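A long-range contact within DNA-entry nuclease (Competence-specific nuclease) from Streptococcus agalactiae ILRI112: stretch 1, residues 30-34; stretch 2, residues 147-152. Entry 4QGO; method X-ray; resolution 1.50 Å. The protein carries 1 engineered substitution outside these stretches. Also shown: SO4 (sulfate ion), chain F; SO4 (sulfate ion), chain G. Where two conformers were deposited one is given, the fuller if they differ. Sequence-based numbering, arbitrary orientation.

Stretch 1 (30-34) VNGIY
Stretch 2 147-152: QKINRG

A tight turn in stretch 1 packs against an irregular loop of stretch 2, in a contact between residues at least 117 apart in sequence that buries 302 Å² summed over both sides. Val30 to Ile33 form a type I' beta turn, with Asn31 at phi/psi 56/35 and Gly32 at 87/-3, closed by Val30 N to Ile33 O (2.8 Å) and Ile33 N to Val30 O (3.1 Å). Val30 (-150/133), Ile33 (-130/174) and Tyr34 (-106/118) are extended, and a strand runs on from Ile33. Stretch 2 has no regular helix or strand: Gln147 (-97/142) leads into Lys148 (-64/-30) and Ile149 (-80/-27), a bend spanned by a weak hydrogen bond from Asn150 N to Gln147 O (3.4 Å). Asn150 (-150/86) and Arg151 (-84/142) then straighten the chain, and Gly152 (-121/-175) is the N-cap of a helix. The closest CA atoms across the stretches are those of Asn31 and Asn150, 4.8 Å apart.

One hydrogen bond joins the stretches, backbone to backbone, from Arg151 N to Asn31 O at 2.8 Å, almost perfectly straight at 179°. Two CA-H...O contacts accompany it: Asn150 CA approaches Asn31 O at 3.5 Å, and Asn31 CA approaches Ile149 O at 3.6 Å.

Asn31, whose left-handed backbone angles asparagine tolerates well, points its CA-to-CB bond toward stretch 2 with chi1 m (-61°) and chi2 119°. Its ND2 sits 3.3 Å from Lys148 O and its OD1 3.3 Å from Arg151 NH2, but poor angles keep both from being hydrogen bonds; OD1 instead lies over one face of the guanidinium. Arg151 also points toward its partner, chi1 m and then extended (171°, -172°, -166°), steadied by a hydrogen bond from its own NE to Lys148 O (2.8 Å, 174°). Asn31 and Arg151 have the largest areas covered, 101 and 81 Å².

Gly32 suits its place twice over. A CB there would point toward stretch 2, 2.6 Å from Asn150 OD1, and would also jam against the preceding carbonyl oxygen; as deposited, Gly32 CA clears Asn150 OD1 by 4.0 Å. Buried Ile33, chi1 and chi2 both p (56°, 76°), turns toward stretch 2 and lays CG2 4.0 Å from Arg151 CB and 3.3 Å from Arg151 O, so the methyl group packs on the Arg151 carbonyl and CB. Ile149 (t, p) points away, yet its CD1 comes 4.3 Å from Asn31 ND2.

Two sulfate ions, probably from the crystallisation liquor, bind stretch 2. The chain G ion accepts Arg151 NH1 at O4 (2.7 Å), near the guanidinium plane at its edge, and Arg151 NH2 at O3 (3.2 Å). The chain F ion accepts Gln147 NE2 at O2 (2.9 Å) and, in a very short bond, Asn150 ND2 at O4 (2.4 Å), with Asn150 at chi1 t (-177°), chi2 8°.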

ATOM      1  N   VAL A  30      -4.950  14.487   4.994  1.00  8.16           N
ATOM      2  CA  VAL A  30      -3.819  15.362   5.210  1.00  7.54           C
ATOM      3  C   VAL A  30      -2.694  14.957   4.276  1.00  6.30           C
ATOM      4  O   VAL A  30      -2.365  13.775   4.163  1.00  7.47           O
ATOM      5  CB  VAL A  30      -3.383  15.371   6.697  1.00 15.44           C
ATOM      6  CG1 VAL A  30      -3.109  13.969   7.181  1.00 18.47           C
ATOM      7  CG2 VAL A  30      -2.183  16.270   6.919  1.00 22.27           C
ATOM      8  N   ASN A  31      -2.099  15.938   3.606  0.70  6.48           N
ATOM      9  CA  ASN A  31      -0.960  15.677   2.729  0.70  7.43           C
ATOM     10  C   ASN A  31      -1.271  14.635   1.661  0.70  8.10           C
ATOM     11  O   ASN A  31      -0.408  13.827   1.329  0.70  9.39           O
ATOM     12  CB  ASN A  31       0.250  15.185   3.535  0.70 12.15           C
ATOM     13  CG  ASN A  31       0.737  16.190   4.557  0.70 16.99           C
ATOM     14  OD1 ASN A  31       0.746  15.913   5.759  0.70 18.58           O
ATOM     15  ND2 ASN A  31       1.183  17.345   4.085  0.70  6.80           N
ATOM     16  N   GLY A  32      -2.505  14.611   1.166  1.00  6.64           N
ATOM     17  CA  GLY A  32      -2.847  13.717   0.075  1.00  6.72           C
ATOM     18  C   GLY A  32      -3.279  12.323   0.494  1.00  7.65           C
ATOM     19  O   GLY A  32      -3.660  11.518  -0.348  1.00  8.97           O
ATOM     20  N   ILE A  33      -3.250  12.029   1.792  1.00  6.10           N
ATOM     21  CA  ILE A  33      -3.619  10.693   2.259  1.00  5.41           C
ATOM     22  C   ILE A  33      -4.632  10.788   3.399  1.00  5.83           C
ATOM     23  O   ILE A  33      -4.948  11.890   3.848  1.00  6.22           O
ATOM     24  CB  ILE A  33      -2.366   9.853   2.634  1.00  6.33           C
ATOM     25  CG1 ILE A  33      -1.475  10.545   3.679  1.00  6.15           C
ATOM     26  CG2 ILE A  33      -1.520   9.619   1.373  1.00 10.12           C
ATOM     27  CD1 ILE A  33      -1.999  10.519   5.117  1.00  8.70           C
ATOM     28  N   TYR A  34      -5.151   9.652   3.856  1.00  4.82           N
ATOM     29  CA  TYR A  34      -6.006   9.647   5.040  1.00  5.27           C
ATOM     30  C   TYR A  34      -5.249   9.079   6.228  1.00  5.42           C
ATOM     31  O   TYR A  34      -4.814   7.921   6.208  1.00  7.21           O
ATOM     32  CB  TYR A  34      -7.299   8.857   4.790  1.00  7.06           C
ATOM     33  CG  TYR A  34      -8.289   9.602   3.933  1.00  5.99           C
ATOM     34  CD1 TYR A  34      -9.199  10.486   4.500  1.00  7.66           C
ATOM     35  CD2 TYR A  34      -8.312   9.431   2.556  1.00  6.75           C
ATOM     36  CE1 TYR A  34     -10.098  11.186   3.713  1.00 10.15           C
ATOM     37  CE2 TYR A  34      -9.207  10.129   1.762  1.00  9.74           C
ATOM     38  CZ  TYR A  34     -10.101  10.998   2.348  1.00  9.23           C
ATOM     39  OH  TYR A  34     -10.997  11.692   1.564  1.00 11.06           O
ATOM     40  N   GLN A 147       7.026  12.320  -1.423  1.00 16.22           N
ATOM     41  CA  GLN A 147       7.111  13.630  -0.772  1.00 19.69           C
ATOM     42  C   GLN A 147       6.208  13.802   0.447  1.00 24.16           C
ATOM     43  O   GLN A 147       5.070  13.336   0.465  1.00 21.76           O
ATOM     44  CB  GLN A 147       6.863  14.753  -1.781  1.00 22.26           C
ATOM     45  CG  GLN A 147       5.850  14.421  -2.857  1.00 37.34           C
ATOM     46  CD  GLN A 147       5.691  15.550  -3.857  1.00 49.34           C
ATOM     47  OE1 GLN A 147       6.065  16.689  -3.581  1.00 45.08           O
ATOM     48  NE2 GLN A 147       5.145  15.238  -5.028  1.00 53.31           N
ATOM     49  N   LYS A 148       6.724  14.496   1.457  1.00 20.79           N
ATOM     50  CA  LYS A 148       5.994  14.730   2.696  1.00 17.97           C
ATOM     51  C   LYS A 148       4.730  15.566   2.470  1.00 16.93           C
ATOM     52  O   LYS A 148       3.737  15.416   3.189  1.00 16.03           O
ATOM     53  CB  LYS A 148       6.904  15.416   3.716  1.00 24.28           C
ATOM     54  CG  LYS A 148       6.349  15.443   5.124  1.00 25.40           C
ATOM     55  N   ILE A 149       4.784  16.425   1.458  1.00 18.36           N
ATOM     56  CA  ILE A 149       3.715  17.374   1.175  1.00 16.64           C
ATOM     57  C   ILE A 149       2.535  16.749   0.415  1.00 19.42           C
ATOM     58  O   ILE A 149       1.405  17.214   0.517  1.00 21.77           O
ATOM     59  CB  ILE A 149       4.271  18.607   0.397  1.00 20.59           C
ATOM     60  CG1 ILE A 149       3.383  19.825   0.615  1.00 28.29           C
ATOM     61  CG2 ILE A 149       4.457  18.295  -1.083  1.00 29.49           C
ATOM     62  CD1 ILE A 149       3.432  20.335   2.032  1.00 33.69           C
ATOM     63  N   ASN A 150       2.797  15.697  -0.353  1.00 14.48           N
ATOM     64  CA  ASN A 150       1.765  15.054  -1.162  1.00  9.66           C
ATOM     65  C   ASN A 150       2.149  13.592  -1.272  1.00 14.59           C
ATOM     66  O   ASN A 150       2.798  13.166  -2.232  1.00 15.99           O
ATOM     67  CB  ASN A 150       1.658  15.705  -2.552  1.00 16.85           C
ATOM     68  CG  ASN A 150       0.547  15.103  -3.407  1.00 17.53           C
ATOM     69  OD1 ASN A 150      -0.254  14.292  -2.935  1.00 32.65           O
ATOM     70  ND2 ASN A 150       0.477  15.525  -4.668  1.00 24.03           N
ATOM     71  N   ARG A 151       1.726  12.835  -0.269  1.00  8.44           N
ATOM     72  CA  ARG A 151       2.302  11.530   0.048  1.00  8.77           C
ATOM     73  C   ARG A 151       1.735  10.378  -0.757  1.00  9.55           C
ATOM     74  O   ARG A 151       0.549  10.343  -1.066  1.00 10.15           O
ATOM     75  CB  ARG A 151       2.096  11.250   1.536  1.00  8.82           C
ATOM     76  CG  ARG A 151       2.786  12.266   2.432  1.00 10.64           C
ATOM     77  CD  ARG A 151       2.397  12.114   3.888  1.00 11.86           C
ATOM     78  NE  ARG A 151       2.944  13.223   4.671  1.00 11.95           N
ATOM     79  CZ  ARG A 151       3.020  13.250   5.997  1.00 15.70           C
ATOM     80  NH1 ARG A 151       2.593  12.220   6.721  1.00 17.83           N
ATOM     81  NH2 ARG A 151       3.533  14.314   6.599  1.00 20.64           N
ATOM     82  N   GLY A 152       2.609   9.443  -1.122  1.00  9.17           N
ATOM     83  CA  GLY A 152       2.191   8.175  -1.681  1.00  7.83           C
ATOM     84  C   GLY A 152       2.722   7.054  -0.806  1.00  6.46           C
ATOM     85  O   GLY A 152       3.308   7.294   0.255  1.00  7.81           O
TER
HETATM   86  S   SO4 F 304       2.732  18.181  -5.765  0.52 18.04           S
HETATM   87  O1  SO4 F 304       2.378  19.238  -6.720  0.52 10.14           O
HETATM   88  O2  SO4 F 304       4.087  17.703  -6.026  0.52 19.26           O
HETATM   89  O3  SO4 F 304       2.675  18.718  -4.404  0.52 21.74           O
HETATM   90  O4  SO4 F 304       1.783  17.075  -5.889  0.52 19.43           O
HETATM   91  S   SO4 G 305       3.843  13.604  10.149  0.73 52.30           S
HETATM   92  O1  SO4 G 305       5.241  13.819  10.514  0.73 59.06           O
HETATM   93  O2  SO4 G 305       3.104  13.109  11.307  0.73 51.04           O
HETATM   94  O3  SO4 G 305       3.259  14.866   9.702  0.73 59.60           O
HETATM   95  O4  SO4 G 305       3.768  12.620   9.074  0.73 48.29           O